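Local coordinates for uncharacterized protein YmzC (Bacillus subtilis, PDB 3KVP) that is of unknown function but belongs to the YmzC-like family and is probably exported by way of a signal sequence, at residues F25-N30 with I40-Y45; G33-G38 with Y58-L63. One frame throughout, in Å; residues are numbered along the deposited sequence.

In the fold
Both contacts belong to one antiparallel sheet, whose strands run in chain order: 23-26, 31-36, 39-46 and 51-59. Contact 1 joins the end of strand 23-26 and the turn after it to strand 39-46. Contact 2 joins the end of strand 31-36 and the turn after it to the start of helix 60-67. Their centres lie about 14 Å apart. Along the chain their segments alternate, in the order 25-30, 33-38, 40-45, 58-63. They meet directly where Ile40 CG1 packs on Met35 CE and Ile40 CD1 on Leu63 CD1. Each contact bridges elements that are not consecutive in this up-and-down sheet. Both also reach the third subunit, so they take part in the assembly.

Contact 1: F25-N30 with I40-Y45; sequences FPLEHN and IKIYEY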
loop_
_atom_site.group_PDB
_atom_site.type_symbol
_atom_site.label_atom_id
_atom_site.label_comp_id
_atom_site.label_asym_id
_atom_site.label_seq_id
_atom_site.Cartn_x
_atom_site.Cartn_y
_atom_site.Cartn_z
ATOM N N PHE D 25 -1.019 -3.956 -3.568
ATOM C CA PHE D 25 -1.986 -3.722 -2.501
ATOM C C PHE D 25 -2.415 -5.069 -1.890
ATOM O O PHE D 25 -2.410 -6.104 -2.566
ATOM C CB PHE D 25 -3.200 -2.998 -3.071
ATOM C CG PHE D 25 -3.765 -3.681 -4.268
ATOM C CD1 PHE D 25 -4.727 -4.659 -4.128
ATOM C CD2 PHE D 25 -3.300 -3.379 -5.532
ATOM C CE1 PHE D 25 -5.232 -5.326 -5.241
ATOM C CE2 PHE D 25 -3.799 -4.036 -6.646
ATOM C CZ PHE D 25 -4.759 -5.024 -6.491
ATOM N N PRO D 26 -2.790 -5.054 -0.608
ATOM C CA PRO D 26 -3.269 -6.217 0.139
ATOM C C PRO D 26 -4.749 -6.488 -0.097
ATOM O O PRO D 26 -5.494 -5.575 -0.426
ATOM C CB PRO D 26 -3.082 -5.781 1.585
ATOM C CG PRO D 26 -3.336 -4.309 1.542
ATOM C CD PRO D 26 -2.798 -3.829 0.209
ATOM N N LEU D 27 -5.154 -7.739 0.088
ATOM C CA LEU D 27 -6.535 -8.163 -0.041
ATOM C C LEU D 27 -6.768 -9.119 1.110
ATOM O O LEU D 27 -5.857 -9.356 1.881
ATOM C CB LEU D 27 -6.728 -8.895 -1.365
ATOM C CG LEU D 27 -6.533 -8.078 -2.632
ATOM C CD1 LEU D 27 -6.480 -8.999 -3.825
ATOM C CD2 LEU D 27 -7.665 -7.068 -2.772
ATOM N N GLU D 28 -7.964 -9.680 1.232
ATOM C CA GLU D 28 -8.278 -10.546 2.366
ATOM C C GLU D 28 -7.597 -11.913 2.272
ATOM O O GLU D 28 -7.152 -12.339 1.215
ATOM C CB GLU D 28 -9.800 -10.763 2.498
ATOM C CG GLU D 28 -10.651 -9.522 2.853
ATOM C CD GLU D 28 -12.165 -9.783 2.764
ATOM O OE1 GLU D 28 -12.978 -8.894 3.127
ATOM O OE2 GLU D 28 -12.548 -10.889 2.329
ATOM N N HIS D 29 -7.578 -12.621 3.391
ATOM C CA HIS D 29 -7.075 -13.981 3.428
ATOM C C HIS D 29 -5.669 -14.094 2.800
ATOM O O HIS D 29 -5.410 -14.973 1.988
ATOM C CB HIS D 29 -8.069 -14.920 2.743
ATOM C CG HIS D 29 -9.467 -14.825 3.277
ATOM N ND1 HIS D 29 -9.744 -14.658 4.618
ATOM C CD2 HIS D 29 -10.668 -14.896 2.654
ATOM C CE1 HIS D 29 -11.053 -14.605 4.796
ATOM N NE2 HIS D 29 -11.637 -14.746 3.618
ATOM N N ASN D 30 -4.764 -13.198 3.175
ATOM C CA ASN D 30 -3.393 -13.235 2.656
ATOM C C ASN D 30 -3.252 -13.200 1.136
ATOM O O ASN D 30 -2.224 -13.615 0.606
ATOM C CB ASN D 30 -2.659 -14.469 3.175
ATOM C CG ASN D 30 -1.581 -14.134 4.193
ATOM O OD1 ASN D 30 -0.854 -15.018 4.646
ATOM N ND2 ASN D 30 -1.470 -12.869 4.554
ATOM N N ILE D 40 -3.634 -6.324 -14.221
ATOM C CA ILE D 40 -3.839 -6.619 -12.814
ATOM C C ILE D 40 -3.572 -8.115 -12.607
ATOM O O ILE D 40 -4.008 -8.932 -13.415
ATOM C CB ILE D 40 -5.278 -6.306 -12.369
ATOM C CG1 ILE D 40 -5.592 -4.829 -12.573
ATOM C CG2 ILE D 40 -5.472 -6.699 -10.902
ATOM C CD1 ILE D 40 -6.994 -4.464 -12.203
ATOM N N LYS D 41 -2.852 -8.460 -11.541
ATOM C CA LYS D 41 -2.562 -9.849 -11.203
ATOM C C LYS D 41 -2.925 -10.073 -9.749
ATOM O O LYS D 41 -2.493 -9.309 -8.887
ATOM C CB LYS D 41 -1.076 -10.119 -11.348
ATOM C CG LYS D 41 -0.490 -9.901 -12.716
ATOM C CD LYS D 41 1.028 -9.945 -12.631
ATOM C CE LYS D 41 1.667 -9.238 -13.806
ATOM N NZ LYS D 41 3.044 -8.776 -13.475
ATOM N N ILE D 42 -3.714 -11.105 -9.458
ATOM C CA ILE D 42 -4.033 -11.421 -8.062
ATOM C C ILE D 42 -3.315 -12.682 -7.586
ATOM O O ILE D 42 -3.253 -13.700 -8.293
ATOM C CB ILE D 42 -5.543 -11.501 -7.779
ATOM C CG1 ILE D 42 -6.139 -10.096 -7.686
ATOM C CG2 ILE D 42 -5.791 -12.159 -6.447
ATOM C CD1 ILE D 42 -6.439 -9.517 -8.975
ATOM N N TYR D 43 -2.749 -12.584 -6.387
ATOM C CA TYR D 43 -1.923 -13.632 -5.828
ATOM C C TYR D 43 -2.456 -14.066 -4.487
ATOM O O TYR D 43 -3.255 -13.352 -3.863
ATOM C CB TYR D 43 -0.516 -13.115 -5.597
ATOM C CG TYR D 43 0.224 -12.718 -6.834
ATOM C CD1 TYR D 43 0.130 -11.423 -7.335
ATOM C CD2 TYR D 43 1.041 -13.629 -7.504
ATOM C CE1 TYR D 43 0.826 -11.043 -8.463
ATOM C CE2 TYR D 43 1.746 -13.254 -8.652
ATOM C CZ TYR D 43 1.629 -11.956 -9.119
ATOM O OH TYR D 43 2.309 -11.555 -10.241
ATOM N N GLU D 44 -1.988 -15.232 -4.039
ATOM C CA GLU D 44 -2.238 -15.712 -2.688
ATOM C C GLU D 44 -0.942 -16.167 -2.056
ATOM O O GLU D 44 -0.168 -16.888 -2.676
ATOM C CB GLU D 44 -3.221 -16.880 -2.674
ATOM C CG GLU D 44 -3.636 -17.272 -1.250
ATOM C CD GLU D 44 -4.643 -18.426 -1.191
ATOM O OE1 GLU D 44 -4.905 -19.058 -2.241
ATOM O OE2 GLU D 44 -5.165 -18.700 -0.084
ATOM N N TYR D 45 -0.691 -15.739 -0.828
ATOM C CA TYR D 45 0.409 -16.320 -0.074
ATOM C C TYR D 45 -0.113 -17.346 0.935
ATOM O O TYR D 45 -0.930 -17.021 1.802
ATOM C CB TYR D 45 1.220 -15.249 0.638
ATOM C CG TYR D 45 2.279 -15.839 1.547
ATOM C CD1 TYR D 45 3.308 -16.609 1.035
ATOM C CD2 TYR D 45 2.232 -15.641 2.916
ATOM C CE1 TYR D 45 4.280 -17.160 1.862
ATOM C CE2 TYR D 45 3.192 -16.177 3.752
ATOM C CZ TYR D 45 4.215 -16.932 3.221
ATOM O OH TYR D 45 5.163 -17.466 4.058
#
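Asn30 meets Tyr45 at the tight end of this contact. The amide N of Tyr45 donates to the carbonyl O of Asn30 at 3.0 Å, and the bond is nearly straight at 172°. The donor is tilted 28° from the carbonyl plane. The two side chains lie side by side and point the same way. Tyr45 CG is anti to the backbone N (chi1 174°), and its side chain runs beside that of Asn30. Asn30 CB also lies 3.4 Å from Tyr45 O.

Packing is looser at Leu27 and Ile42. Their side chains cross at about a right angle, and only the tip of Leu27 touches. Leu27 CD1 lies 4.0 Å from Ile42 CG1 and 4.2 Å from Ile42 CG2. At this end the backbones are well apart: the CA atoms of Leu27 and Ile42 are 9.0 Å from each other, against 5.6 Å for those of Asn30 and Tyr45. The solvent side is at His29, which is exposed. There His29 O comes no nearer than 4.3 Å to Glu44 OE2.

Leu27 packs on Asn30 of the third subunit and Ile42 on Val52 of that subunit. Tyr45 packs on Ile42 of the second subunit. Within the chain, strand 31-36 runs between strands 23-26 and 39-46 in the antiparallel sheet. Asn30 lies just before strand 31-36, and its bond to Tyr45 lies at the end of the pairing of that strand with 39-46. Only the Leu27 end crosses from strand 23-26 to its second neighbour, strand 39-46, whose other flank is hydrogen-bonded to strand 51-59.

Contact 2: G33-G38 with Y58-L63; sequences GVMEDG and YADDEL
Met35 and Asp60 set their side chains at about a right angle to each other. Met35 is modelled as selenomethionine, and its terminal methyl does the touching. The bend at chi2 (-85°) sets SE off the line of the first bonds, and the extended chi3 (171°) carries CE on to Asp60. CE of Met35 lies 3.5 Å from Asp60 CB and 3.7 Å from Asp60 CG. The carboxylate of Asp60 is engaged elsewhere: OD1 is hydrogen-bonded to Tyr43 OH of the third subunit.

The setting is a strand-to-helix junction at the edge of the antiparallel sheet. Strand 51-59 ends here, Ala59 takes the N-cap position, and helix 60-67 begins. Gly38, in the turn after strand 31-36, faces this helix start. Asp60 N points to Gly38 O in a probable hydrogen bond, though that oxygen is poorly placed and the short length is doubtful.

Within residues 58-63, Glu62 OE1 accepts a weak bond from Ala59 N at 3.3 Å. Leu63 CD2 lies over one face of the Tyr58 ring, off centre, 4.0 Å from its plane. Met35 packs on Val34 of the third subunit, and Leu63 on Tyr43 of the same subunit.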
loop_
_atom_site.group_PDB
_atom_site.type_symbol
_atom_site.label_atom_id
_atom_site.label_comp_id
_atom_site.label_asym_id
_atom_site.label_seq_id
_atom_site.Cartn_x
_atom_site.Cartn_y
_atom_site.Cartn_z
ATOM N N GLY D 33 -2.529 -8.041 -4.617
ATOM C CA GLY D 33 -2.574 -7.779 -6.040
ATOM C C GLY D 33 -1.454 -6.877 -6.517
ATOM O O GLY D 33 -0.940 -6.026 -5.786
ATOM N N VAL D 34 -1.063 -7.068 -7.763
ATOM C CA VAL D 34 -0.106 -6.183 -8.372
ATOM C C VAL D 34 -0.752 -5.585 -9.600
ATOM O O VAL D 34 -1.522 -6.237 -10.301
ATOM C CB VAL D 34 1.153 -6.919 -8.786
ATOM C CG1 VAL D 34 2.164 -5.930 -9.322
ATOM C CG2 VAL D 34 1.725 -7.679 -7.604
HETATM N N MSE D 35 -0.458 -4.324 -9.848
HETATM C CA MSE D 35 -0.891 -3.687 -11.066
HETATM C C MSE D 35 0.369 -3.229 -11.770
HETATM O O MSE D 35 1.124 -2.421 -11.227
HETATM C CB MSE D 35 -1.782 -2.505 -10.733
HETATM C CG MSE D 35 -3.016 -2.411 -11.616
HETATM SE SE MSE D 35 -2.741 -1.496 -13.324
HETATM C CE MSE D 35 -4.472 -1.919 -14.117
ATOM N N GLU D 36 0.616 -3.764 -12.959
ATOM C CA GLU D 36 1.810 -3.403 -13.718
ATOM C C GLU D 36 1.546 -3.451 -15.217
ATOM O O GLU D 36 1.000 -4.433 -15.731
ATOM C CB GLU D 36 2.958 -4.332 -13.361
ATOM C CG GLU D 36 4.291 -3.855 -13.858
ATOM C CD GLU D 36 5.371 -4.881 -13.615
ATOM O OE1 GLU D 36 5.070 -6.094 -13.711
ATOM O OE2 GLU D 36 6.520 -4.482 -13.327
ATOM N N ASP D 37 1.958 -2.393 -15.913
ATOM C CA ASP D 37 1.488 -2.146 -17.269
ATOM C C ASP D 37 -0.029 -2.007 -17.226
ATOM O O ASP D 37 -0.575 -1.308 -16.361
ATOM C CB ASP D 37 1.896 -3.279 -18.198
ATOM C CG ASP D 37 3.356 -3.199 -18.598
ATOM O OD1 ASP D 37 3.945 -2.099 -18.478
ATOM O OD2 ASP D 37 3.914 -4.230 -19.038
ATOM N N GLY D 38 -0.717 -2.680 -18.142
ATOM C CA GLY D 38 -2.172 -2.669 -18.124
ATOM C C GLY D 38 -2.752 -3.838 -17.350
ATOM O O GLY D 38 -3.967 -3.992 -17.265
ATOM N N TYR D 58 -5.821 -10.322 -15.378
ATOM C CA TYR D 58 -6.682 -9.544 -16.254
ATOM C C TYR D 58 -5.887 -8.444 -16.934
ATOM O O TYR D 58 -5.036 -7.799 -16.318
ATOM C CB TYR D 58 -7.774 -8.857 -15.450
ATOM C CG TYR D 58 -8.852 -9.745 -14.916
ATOM C CD1 TYR D 58 -9.943 -10.080 -15.705
ATOM C CD2 TYR D 58 -8.817 -10.209 -13.608
ATOM C CE1 TYR D 58 -10.975 -10.881 -15.217
ATOM C CE2 TYR D 58 -9.847 -11.013 -13.099
ATOM C CZ TYR D 58 -10.922 -11.349 -13.919
ATOM O OH TYR D 58 -11.951 -12.144 -13.457
ATOM N N ALA D 59 -6.181 -8.215 -18.205
ATOM C CA ALA D 59 -5.785 -6.969 -18.837
ATOM C C ALA D 59 -6.808 -5.896 -18.433
ATOM O O ALA D 59 -8.007 -6.066 -18.629
ATOM C CB ALA D 59 -5.728 -7.143 -20.342
ATOM N N ASP D 60 -6.338 -4.807 -17.838
ATOM C CA ASP D 60 -7.218 -3.712 -17.426
ATOM C C ASP D 60 -8.247 -3.272 -18.487
ATOM O O ASP D 60 -9.358 -2.849 -18.160
ATOM C CB ASP D 60 -6.381 -2.511 -16.992
ATOM C CG ASP D 60 -7.233 -1.333 -16.566
ATOM O OD1 ASP D 60 -8.132 -1.525 -15.709
ATOM O OD2 ASP D 60 -6.995 -0.216 -17.086
ATOM N N ASP D 61 -7.882 -3.352 -19.757
ATOM C CA ASP D 61 -8.801 -2.941 -20.805
ATOM C C ASP D 61 -10.034 -3.838 -20.840
ATOM O O ASP D 61 -11.150 -3.359 -21.062
ATOM C CB ASP D 61 -8.111 -2.948 -22.163
ATOM C CG ASP D 61 -7.457 -4.274 -22.458
ATOM O OD1 ASP D 61 -6.691 -4.744 -21.592
ATOM O OD2 ASP D 61 -7.710 -4.853 -23.539
ATOM N N GLU D 62 -9.849 -5.138 -20.633
ATOM C CA GLU D 62 -11.001 -6.030 -20.664
ATOM C C GLU D 62 -11.868 -5.741 -19.452
ATOM O O GLU D 62 -13.091 -5.856 -19.514
ATOM C CB GLU D 62 -10.610 -7.517 -20.760
ATOM C CG GLU D 62 -9.902 -8.097 -19.536
ATOM C CD GLU D 62 -9.658 -9.610 -19.639
ATOM O OE1 GLU D 62 -8.481 -10.042 -19.776
ATOM O OE2 GLU D 62 -10.652 -10.369 -19.576
ATOM N N LEU D 63 -11.235 -5.328 -18.358
ATOM C CA LEU D 63 -11.984 -4.895 -17.186
ATOM C C LEU D 63 -12.797 -3.646 -17.501
ATOM O O LEU D 63 -13.977 -3.564 -17.164
ATOM C CB LEU D 63 -11.053 -4.649 -15.996
ATOM C CG LEU D 63 -10.561 -5.932 -15.324
ATOM C CD1 LEU D 63 -9.468 -5.652 -14.322
ATOM C CD2 LEU D 63 -11.729 -6.626 -14.653
#